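Local coordinates for virulence factor (Pectobacterium carotovorum, PDB 2W3Y), which acts as a virulence factor of a Drosophila pathogen, an S-palmitoylated protein that binds to lipid vesicles, at residues Y47-A52 / T174-Q179; P34-D39 / S156-K161; V73-V78 / D92-V97. One frame throughout, in Å; residues are numbered along the deposited sequence.

Contact 1: Y47-A52 / T174-Q179; sequences YQFNEA and THDLFQ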
loop_
_atom_site.group_PDB
_atom_site.type_symbol
_atom_site.label_atom_id
_atom_site.label_comp_id
_atom_site.label_asym_id
_atom_site.label_seq_id
_atom_site.Cartn_x
_atom_site.Cartn_y
_atom_site.Cartn_z
ATOM N N TYR A 47 3.885 6.381 -0.111
ATOM C CA TYR A 47 4.921 6.944 0.740
ATOM C C TYR A 47 6.175 7.193 -0.066
ATOM O O TYR A 47 6.719 6.281 -0.689
ATOM C CB TYR A 47 5.269 6.024 1.905
ATOM C CG TYR A 47 4.105 5.668 2.803
ATOM C CD1 TYR A 47 3.123 6.613 3.122
ATOM C CD2 TYR A 47 3.990 4.383 3.345
ATOM C CE1 TYR A 47 2.037 6.287 3.944
ATOM C CE2 TYR A 47 2.910 4.051 4.184
ATOM C CZ TYR A 47 1.945 5.013 4.480
ATOM O OH TYR A 47 0.878 4.710 5.306
ATOM N N GLN A 48 6.639 8.426 -0.043
ATOM C CA GLN A 48 7.956 8.719 -0.586
ATOM C C GLN A 48 8.903 9.061 0.543
ATOM O O GLN A 48 8.603 9.926 1.363
ATOM C CB GLN A 48 7.896 9.845 -1.615
ATOM C CG GLN A 48 9.269 10.104 -2.233
ATOM C CD GLN A 48 9.264 11.211 -3.266
ATOM O OE1 GLN A 48 8.258 11.451 -3.940
ATOM N NE2 GLN A 48 10.398 11.898 -3.395
ATOM N N PHE A 49 10.041 8.378 0.587
ATOM C CA PHE A 49 11.022 8.604 1.633
ATOM C C PHE A 49 12.164 9.445 1.097
ATOM O O PHE A 49 12.982 8.958 0.325
ATOM C CB PHE A 49 11.531 7.276 2.222
ATOM C CG PHE A 49 10.443 6.424 2.792
ATOM C CD1 PHE A 49 9.640 6.896 3.838
ATOM C CD2 PHE A 49 10.189 5.157 2.261
ATOM C CE1 PHE A 49 8.607 6.099 4.374
ATOM C CE2 PHE A 49 9.167 4.361 2.782
ATOM C CZ PHE A 49 8.377 4.830 3.833
ATOM N N ASN A 50 12.167 10.717 1.507
ATOM C CA ASN A 50 13.145 11.742 1.094
ATOM C C ASN A 50 12.886 12.310 -0.290
ATOM O O ASN A 50 12.464 11.600 -1.188
ATOM C CB ASN A 50 14.589 11.224 1.196
ATOM C CG ASN A 50 14.960 10.801 2.601
ATOM O OD1 ASN A 50 14.652 11.496 3.567
ATOM N ND2 ASN A 50 15.638 9.658 2.720
ATOM N N GLU A 51 13.142 13.609 -0.441
ATOM C CA GLU A 51 13.112 14.256 -1.747
ATOM C C GLU A 51 14.208 13.655 -2.615
ATOM O O GLU A 51 15.286 13.316 -2.120
ATOM C CB GLU A 51 13.307 15.772 -1.615
ATOM C CG GLU A 51 12.094 16.533 -1.041
ATOM C CD GLU A 51 11.063 16.919 -2.105
ATOM O OE1 GLU A 51 11.263 16.593 -3.304
ATOM O OE2 GLU A 51 10.035 17.546 -1.744
ATOM N N ALA A 52 13.897 13.495 -3.894
ATOM C CA ALA A 52 14.828 12.981 -4.885
ATOM C C ALA A 52 15.851 14.055 -5.276
ATOM O O ALA A 52 15.516 15.235 -5.291
ATOM C CB ALA A 52 14.062 12.522 -6.113
ATOM N N THR A 174 5.838 2.356 -1.863
ATOM C CA THR A 174 6.909 3.156 -1.255
ATOM C C THR A 174 7.891 3.559 -2.348
ATOM O O THR A 174 8.105 2.833 -3.332
ATOM C CB THR A 174 7.686 2.448 -0.108
ATOM O OG1 THR A 174 8.595 1.487 -0.654
ATOM C CG2 THR A 174 6.745 1.765 0.892
ATOM N N HIS A 175 8.464 4.737 -2.176
ATOM C CA HIS A 175 9.357 5.323 -3.162
ATOM C C HIS A 175 10.594 5.747 -2.382
ATOM O O HIS A 175 10.603 6.785 -1.710
ATOM C CB HIS A 175 8.606 6.438 -3.955
ATOM C CG HIS A 175 7.389 5.913 -4.652
ATOM N ND1 HIS A 175 7.424 5.409 -5.936
ATOM C CD2 HIS A 175 6.141 5.661 -4.185
ATOM C CE1 HIS A 175 6.237 4.935 -6.254
ATOM N NE2 HIS A 175 5.441 5.063 -5.204
ATOM N N ASP A 176 11.594 4.855 -2.393
ATOM C CA ASP A 176 12.787 4.971 -1.559
ATOM C C ASP A 176 13.885 5.739 -2.261
ATOM O O ASP A 176 14.340 5.329 -3.319
ATOM C CB ASP A 176 13.393 3.602 -1.201
ATOM C CG ASP A 176 12.389 2.619 -0.631
ATOM O OD1 ASP A 176 11.319 3.031 -0.136
ATOM O OD2 ASP A 176 12.694 1.413 -0.700
ATOM N N LEU A 177 14.326 6.828 -1.635
ATOM C CA LEU A 177 15.488 7.603 -2.105
ATOM C C LEU A 177 16.536 7.596 -1.020
ATOM O O LEU A 177 16.550 8.464 -0.159
ATOM C CB LEU A 177 15.070 9.035 -2.483
ATOM C CG LEU A 177 14.214 8.799 -3.719
ATOM C CD1 LEU A 177 12.757 9.239 -3.580
ATOM C CD2 LEU A 177 14.912 9.201 -5.022
ATOM N N PHE A 178 17.383 6.575 -1.052
ATOM C CA PHE A 178 18.357 6.314 -0.014
ATOM C C PHE A 178 19.731 6.165 -0.654
ATOM O O PHE A 178 19.845 5.840 -1.846
ATOM C CB PHE A 178 18.042 4.985 0.705
ATOM C CG PHE A 178 16.771 4.995 1.521
ATOM C CD1 PHE A 178 16.503 6.029 2.431
ATOM C CD2 PHE A 178 15.861 3.949 1.412
ATOM C CE1 PHE A 178 15.332 6.031 3.200
ATOM C CE2 PHE A 178 14.690 3.937 2.179
ATOM C CZ PHE A 178 14.427 4.988 3.069
ATOM N N GLN A 179 20.767 6.341 0.157
ATOM C CA GLN A 179 22.154 6.148 -0.271
ATOM C C GLN A 179 22.583 4.684 -0.270
ATOM O O GLN A 179 22.367 3.967 0.726
ATOM C CB GLN A 179 23.091 6.910 0.658
ATOM C CG GLN A 179 23.156 8.391 0.440
ATOM C CD GLN A 179 23.976 9.072 1.518
ATOM O OE1 GLN A 179 25.203 9.001 1.515
ATOM N NE2 GLN A 179 23.297 9.717 2.462
#
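Phe49 and Asp176 both carry CG anti to their carbonyl carbons, beside the backbone N (chi1 -58° and -51°), and the phenyl ring and the carboxylate run side by side from neighbouring strands. Asp176 OD1 meets the ring at its edge, in the ring plane, 3.4 Å from Phe49 CD2. The strands that carry them, within 40-49 and 166-179, run parallel, their short axes 6° apart. The pairing is that of a parallel sheet: Tyr47 O accepts from His175 N at 2.8 Å, Phe49 N gives a bond to His175 O, and Leu177 N reaches Phe49 O at 3.2 Å. Beyond Phe49 the first segment leaves strand geometry, yet the Asn50 side chain continues the ladder: ND2 donates to Leu177 O over 3.2 Å in a nearly straight bond, the acceptor lying in the amide plane. The same nitrogen bonds Val269 O, while the amide stands almost perpendicular to the Phe178 ring. On the face of Gln48 and His175, the extended Gln48 chain brings NE2 to Asn50 O at 3.0 Å, a bond within the segment just past the strand end, and Leu177 packs CD2 on Ala52 CB at 3.6 Å. On the other face, Asp176 OD1 also takes a bond from Thr174 OG1, while OD2 pairs with Arg190 and Tyr275. The Tyr47 side chain, which starts on that face, is about 6 Å from the bound palmitic acid. The buried carboxylate is thus met by a cation and two hydroxyls, which would be expected to stabilise its negative charge beside an aromatic edge.

Contact 2: P34-D39 / S156-K161; sequences PGLSKD and SAEMNK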
loop_
_atom_site.group_PDB
_atom_site.type_symbol
_atom_site.label_atom_id
_atom_site.label_comp_id
_atom_site.label_asym_id
_atom_site.label_seq_id
_atom_site.Cartn_x
_atom_site.Cartn_y
_atom_site.Cartn_z
ATOM N N PRO A 34 -14.009 -0.312 -1.833
ATOM C CA PRO A 34 -14.197 0.896 -1.010
ATOM C C PRO A 34 -13.263 0.927 0.202
ATOM O O PRO A 34 -13.079 -0.096 0.880
ATOM C CB PRO A 34 -15.670 0.804 -0.584
ATOM C CG PRO A 34 -16.300 -0.012 -1.696
ATOM C CD PRO A 34 -15.268 -1.057 -1.990
ATOM N N GLY A 35 -12.679 2.094 0.458
ATOM C CA GLY A 35 -11.644 2.236 1.482
ATOM C C GLY A 35 -12.133 1.954 2.890
ATOM O O GLY A 35 -11.389 1.434 3.710
ATOM N N LEU A 36 -13.381 2.311 3.179
ATOM C CA LEU A 36 -13.904 2.109 4.517
ATOM C C LEU A 36 -15.332 1.564 4.486
ATOM O O LEU A 36 -16.213 2.139 3.857
ATOM C CB LEU A 36 -13.807 3.407 5.332
ATOM C CG LEU A 36 -14.391 3.454 6.749
ATOM C CD1 LEU A 36 -13.647 2.488 7.666
ATOM C CD2 LEU A 36 -14.346 4.869 7.298
ATOM N N SER A 37 -15.549 0.467 5.205
ATOM C CA SER A 37 -16.792 -0.281 5.136
ATOM C C SER A 37 -17.081 -0.953 6.466
ATOM O O SER A 37 -16.174 -1.169 7.278
ATOM C CB SER A 37 -16.660 -1.366 4.044
ATOM O OG SER A 37 -17.599 -2.396 4.232
ATOM N N LYS A 38 -18.338 -1.322 6.694
ATOM C CA LYS A 38 -18.615 -2.145 7.867
ATOM C C LYS A 38 -17.942 -3.539 7.796
ATOM O O LYS A 38 -17.678 -4.158 8.824
ATOM C CB LYS A 38 -20.123 -2.214 8.172
ATOM C CG LYS A 38 -20.993 -2.780 7.072
ATOM C CD LYS A 38 -22.482 -2.733 7.498
ATOM C CE LYS A 38 -22.722 -3.506 8.795
ATOM N NZ LYS A 38 -24.164 -3.572 9.133
ATOM N N ASP A 39 -17.631 -3.995 6.581
ATOM C CA ASP A 39 -16.972 -5.296 6.360
ATOM C C ASP A 39 -15.442 -5.292 6.383
ATOM O O ASP A 39 -14.819 -6.356 6.293
ATOM C CB ASP A 39 -17.494 -5.933 5.068
ATOM C CG ASP A 39 -18.973 -6.319 5.176
ATOM O OD1 ASP A 39 -19.420 -6.629 6.305
ATOM O OD2 ASP A 39 -19.684 -6.297 4.151
ATOM N N SER A 156 -12.899 3.374 13.719
ATOM C CA SER A 156 -13.397 2.998 15.037
ATOM C C SER A 156 -14.905 2.791 15.031
ATOM O O SER A 156 -15.411 1.780 15.564
ATOM C CB SER A 156 -13.018 4.085 16.059
ATOM O OG SER A 156 -13.488 3.759 17.362
ATOM N N ALA A 157 -15.610 3.753 14.437
ATOM C CA ALA A 157 -17.047 3.658 14.216
ATOM C C ALA A 157 -17.456 2.367 13.490
ATOM O O ALA A 157 -18.403 1.686 13.912
ATOM C CB ALA A 157 -17.554 4.889 13.455
ATOM N N GLU A 158 -16.755 2.017 12.412
ATOM C CA GLU A 158 -17.096 0.790 11.674
ATOM C C GLU A 158 -16.802 -0.488 12.453
ATOM O O GLU A 158 -17.672 -1.348 12.546
ATOM C CB GLU A 158 -16.426 0.724 10.292
ATOM C CG GLU A 158 -16.829 1.826 9.311
ATOM C CD GLU A 158 -18.244 1.695 8.769
ATOM O OE1 GLU A 158 -18.989 0.777 9.183
ATOM O OE2 GLU A 158 -18.620 2.524 7.904
ATOM N N MET A 159 -15.591 -0.609 12.997
ATOM C CA MET A 159 -15.157 -1.823 13.709
ATOM C C MET A 159 -15.936 -2.143 14.981
ATOM O O MET A 159 -16.075 -3.306 15.350
ATOM C CB MET A 159 -13.632 -1.838 13.960
ATOM C CG MET A 159 -13.045 -0.905 15.032
ATOM S SD MET A 159 -11.198 -1.019 15.090
ATOM C CE MET A 159 -10.850 -1.414 13.367
ATOM N N ASN A 160 -16.459 -1.114 15.631
ATOM C CA ASN A 160 -17.192 -1.290 16.887
ATOM C C ASN A 160 -18.682 -1.629 16.714
ATOM O O ASN A 160 -19.425 -1.743 17.691
ATOM C CB ASN A 160 -17.005 -0.069 17.785
ATOM C CG ASN A 160 -15.627 -0.028 18.435
ATOM O OD1 ASN A 160 -14.919 0.976 18.344
ATOM N ND2 ASN A 160 -15.244 -1.121 19.102
ATOM N N LYS A 161 -19.105 -1.793 15.468
ATOM C CA LYS A 161 -20.491 -2.121 15.152
ATOM C C LYS A 161 -20.864 -3.507 15.644
ATOM O O LYS A 161 -21.990 -3.701 16.112
ATOM C CB LYS A 161 -20.759 -1.982 13.652
ATOM C CG LYS A 161 -20.881 -0.528 13.201
ATOM C CD LYS A 161 -21.168 -0.393 11.711
ATOM C CE LYS A 161 -21.465 1.064 11.361
ATOM N NZ LYS A 161 -21.438 1.344 9.900
HETATM O O HOH W 1 -18.539 -3.517 11.237
#
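Glu158 meets Leu36, Ser37 and Lys38 where the last turn of helix 142-159 lies against a sheet-edge strand, 36-37, which pairs antiparallel with strand 40-49 and leads into an ST turn. In that turn Ser37 OG accepts from Asp39 N at 2.8 Å, tying down the backbone around Lys38, which is part of the contact. Glu158 has the largest share of the interface, 87 of 205 Å². Its CB, directed at the strand, touches Ser37 O at 3.6 Å, a carbonyl that is also bonded by the hydroxyl of Tyr166. CG comes next and packs against Leu36 CD1 at 3.6 Å, the two side chains crossing at a slant. The chain then bends at chi2 (-72°), and CD lies over the Ser37-Lys38 peptide, within van der Waals range of both Ser37 C and Lys38 N. At the tip, Glu158 OE1 sits 3.2 Å from Lys38 CA. It is almost as near to Lys38 N, but the angle there is too poor for a hydrogen bond. The charged partner comes instead from its own segment: Lys161 NZ approaches Glu158 OE1 at 2.6 Å, from above the carboxylate plane, 40° out of it, in a salt bridge. Extended beyond CG, the Lys161 chain brings its CD alongside Lys38 CB. The ammonium of Lys38 leads off elsewhere, its NZ 6.8 Å from Glu158 OE1, so any attraction between the two would be at long range. This is surface packing, made of van der Waals contacts of the Glu158 chain with Leu36 and the Ser37-Lys38 backbone, beside an ion pair within 156-161. A single water donates to both backbones, at 2.6 Å to Lys38 O and 2.7 Å to Glu158 O.

Contact 3: V73-V78 / D92-V97; sequences VASAAV and DIWKEV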
loop_
_atom_site.group_PDB
_atom_site.type_symbol
_atom_site.label_atom_id
_atom_site.label_comp_id
_atom_site.label_asym_id
_atom_site.label_seq_id
_atom_site.Cartn_x
_atom_site.Cartn_y
_atom_site.Cartn_z
ATOM N N VAL A 73 -5.437 -1.005 -10.229
ATOM C CA VAL A 73 -5.642 -2.238 -11.051
ATOM C C VAL A 73 -5.852 -3.483 -10.170
ATOM O O VAL A 73 -6.799 -4.248 -10.392
ATOM C CB VAL A 73 -4.498 -2.456 -12.097
ATOM C CG1 VAL A 73 -4.515 -3.883 -12.688
ATOM C CG2 VAL A 73 -4.616 -1.448 -13.204
ATOM N N ALA A 74 -5.003 -3.671 -9.158
ATOM C CA ALA A 74 -5.144 -4.820 -8.265
ATOM C C ALA A 74 -6.481 -4.762 -7.502
ATOM O O ALA A 74 -7.229 -5.749 -7.431
ATOM C CB ALA A 74 -3.965 -4.917 -7.314
ATOM N N SER A 75 -6.793 -3.584 -6.969
ATOM C CA SER A 75 -8.025 -3.365 -6.224
ATOM C C SER A 75 -9.294 -3.619 -7.038
ATOM O O SER A 75 -10.256 -4.177 -6.511
ATOM C CB SER A 75 -8.071 -1.951 -5.642
ATOM O OG SER A 75 -9.233 -1.821 -4.848
ATOM N N ALA A 76 -9.288 -3.195 -8.304
ATOM C CA ALA A 76 -10.430 -3.396 -9.206
ATOM C C ALA A 76 -10.688 -4.874 -9.558
ATOM O O ALA A 76 -11.854 -5.307 -9.586
ATOM C CB ALA A 76 -10.298 -2.528 -10.456
ATOM N N ALA A 77 -9.610 -5.636 -9.767
ATOM C CA ALA A 77 -9.672 -7.098 -9.957
ATOM C C ALA A 77 -10.281 -7.816 -8.748
ATOM O O ALA A 77 -11.153 -8.676 -8.897
ATOM C CB ALA A 77 -8.277 -7.658 -10.259
ATOM N N VAL A 78 -9.833 -7.431 -7.554
ATOM C CA VAL A 78 -10.344 -7.965 -6.291
ATOM C C VAL A 78 -11.834 -7.687 -6.129
ATOM O O VAL A 78 -12.589 -8.593 -5.792
ATOM C CB VAL A 78 -9.582 -7.390 -5.055
ATOM C CG1 VAL A 78 -10.361 -7.683 -3.754
ATOM C CG2 VAL A 78 -8.178 -7.958 -4.989
ATOM N N ASP A 92 -6.451 -13.132 1.217
ATOM C CA ASP A 92 -6.062 -14.210 0.308
ATOM C C ASP A 92 -6.421 -13.914 -1.156
ATOM O O ASP A 92 -5.705 -14.323 -2.055
ATOM C CB ASP A 92 -6.593 -15.576 0.778
ATOM C CG ASP A 92 -5.796 -16.144 1.978
ATOM O OD1 ASP A 92 -6.421 -16.813 2.847
ATOM O OD2 ASP A 92 -4.548 -15.940 2.058
ATOM N N ILE A 93 -7.513 -13.188 -1.390
ATOM C CA ILE A 93 -7.891 -12.759 -2.757
ATOM C C ILE A 93 -6.955 -11.676 -3.327
ATOM O O ILE A 93 -6.572 -11.727 -4.511
ATOM C CB ILE A 93 -9.368 -12.321 -2.821
ATOM C CG1 ILE A 93 -10.286 -13.502 -2.446
ATOM C CG2 ILE A 93 -9.703 -11.748 -4.201
ATOM C CD1 ILE A 93 -11.730 -13.121 -2.191
ATOM N N TRP A 94 -6.595 -10.704 -2.484
ATOM C CA TRP A 94 -5.527 -9.727 -2.788
ATOM C C TRP A 94 -4.185 -10.406 -3.102
ATOM O O TRP A 94 -3.474 -10.015 -4.034
ATOM C CB TRP A 94 -5.357 -8.734 -1.615
ATOM C CG TRP A 94 -6.510 -7.763 -1.458
ATOM C CD1 TRP A 94 -7.708 -8.003 -0.842
ATOM C CD2 TRP A 94 -6.565 -6.402 -1.920
ATOM N NE1 TRP A 94 -8.507 -6.880 -0.903
ATOM C CE2 TRP A 94 -7.832 -5.886 -1.561
ATOM C CE3 TRP A 94 -5.671 -5.575 -2.618
ATOM C CZ2 TRP A 94 -8.233 -4.568 -1.871
ATOM C CZ3 TRP A 94 -6.065 -4.269 -2.924
ATOM C CH2 TRP A 94 -7.335 -3.781 -2.542
ATOM N N LYS A 95 -3.827 -11.429 -2.317
ATOM C CA LYS A 95 -2.593 -12.166 -2.577
ATOM C C LYS A 95 -2.618 -12.919 -3.931
ATOM O O LYS A 95 -1.634 -12.882 -4.678
ATOM C CB LYS A 95 -2.262 -13.103 -1.406
ATOM C CG LYS A 95 -0.923 -13.840 -1.547
ATOM C CD LYS A 95 -0.618 -14.689 -0.310
ATOM C CE LYS A 95 -1.487 -15.938 -0.256
ATOM N NZ LYS A 95 -1.242 -16.766 0.984
ATOM N N GLU A 96 -3.735 -13.578 -4.241
ATOM C CA GLU A 96 -3.912 -14.282 -5.536
ATOM C C GLU A 96 -3.684 -13.344 -6.736
ATOM O O GLU A 96 -3.008 -13.704 -7.709
ATOM C CB GLU A 96 -5.310 -14.926 -5.601
ATOM C CG GLU A 96 -5.691 -15.648 -6.934
ATOM C CD GLU A 96 -5.125 -17.066 -7.063
ATOM O OE1 GLU A 96 -4.288 -17.477 -6.211
ATOM O OE2 GLU A 96 -5.527 -17.778 -8.019
ATOM N N VAL A 97 -4.223 -12.131 -6.641
ATOM C CA VAL A 97 -4.153 -11.143 -7.731
ATOM C C VAL A 97 -2.739 -10.547 -7.851
ATOM O O VAL A 97 -2.214 -10.393 -8.966
ATOM C CB VAL A 97 -5.256 -10.049 -7.565
ATOM C CG1 VAL A 97 -5.017 -8.852 -8.487
ATOM C CG2 VAL A 97 -6.677 -10.645 -7.801
#
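Val78 and Trp94 centre a buried, apolar helix-helix contact, in which helix 57-81 packs on helix 91-105, the next helix in the chain. The short axes approach to 9.5 Å and cross at 123°, and seven residues touch. Val78 lays both methyls over one face of the indole. Its CG2 is 3.9 Å from the centroid of the five-membered ring of Trp94 and 12° off the ring normal, a CH-pi contact; CG1, over the same ring, comes 3.5 Å from Trp94 NE1. With chi1 at 166°, CG1 is anti to the backbone N of Val78 and lies near NE1, while CG2 covers the middle of the five-membered ring. CG1 of Val78 also meets Ile93 CG2 at 4.1 Å. A further patch is formed by Val97: its CG1 rests on Ala77 CB at 3.9 Å and on Ala74 CB at 4.2 Å, the small alanines letting the valine come close to the helix backbone. Ser75 approaches the six-membered ring, OG standing 3.6 Å from Trp94 CH2. Both polar groups at this side find partners beyond the two segments: Ser75 OG bonds Tyr44 OH and Val33 N, and Trp94 NE1 donates to Lys88 O, which ties the indole to the connection between the helices. Around the pair, Phe14 of helix 9-18 covers Ala77 and Val97, Val33 in a loop touches Val78, and Leu169 and Ala171 of strand 166-179 pack on Trp94, placing the indole between helix 57-81 and the large sheet.

How the contacts relate
Contacts 1 and 3 are buried, whereas contact 2 is a surface contact; contacts 1 and 2 lie on opposite sides of the chain's centre, their own centres 31 Å apart. Their elements are successive ones in the chain: strands 36-37 and 40-49 are neighbours in one sheet, and helix 142-159 is followed by strand 166-179, so both join an early part of the chain (34-52) to a later, central one (156-179). Contact 3 is nested within both of their loops and nears contact 2 to about 6 Å between nearest atoms. Chemistry follows position: backbone ladder and buried polar network in contact 1, water bridge and ion pair in contact 2, methyl-on-indole packing in contact 3.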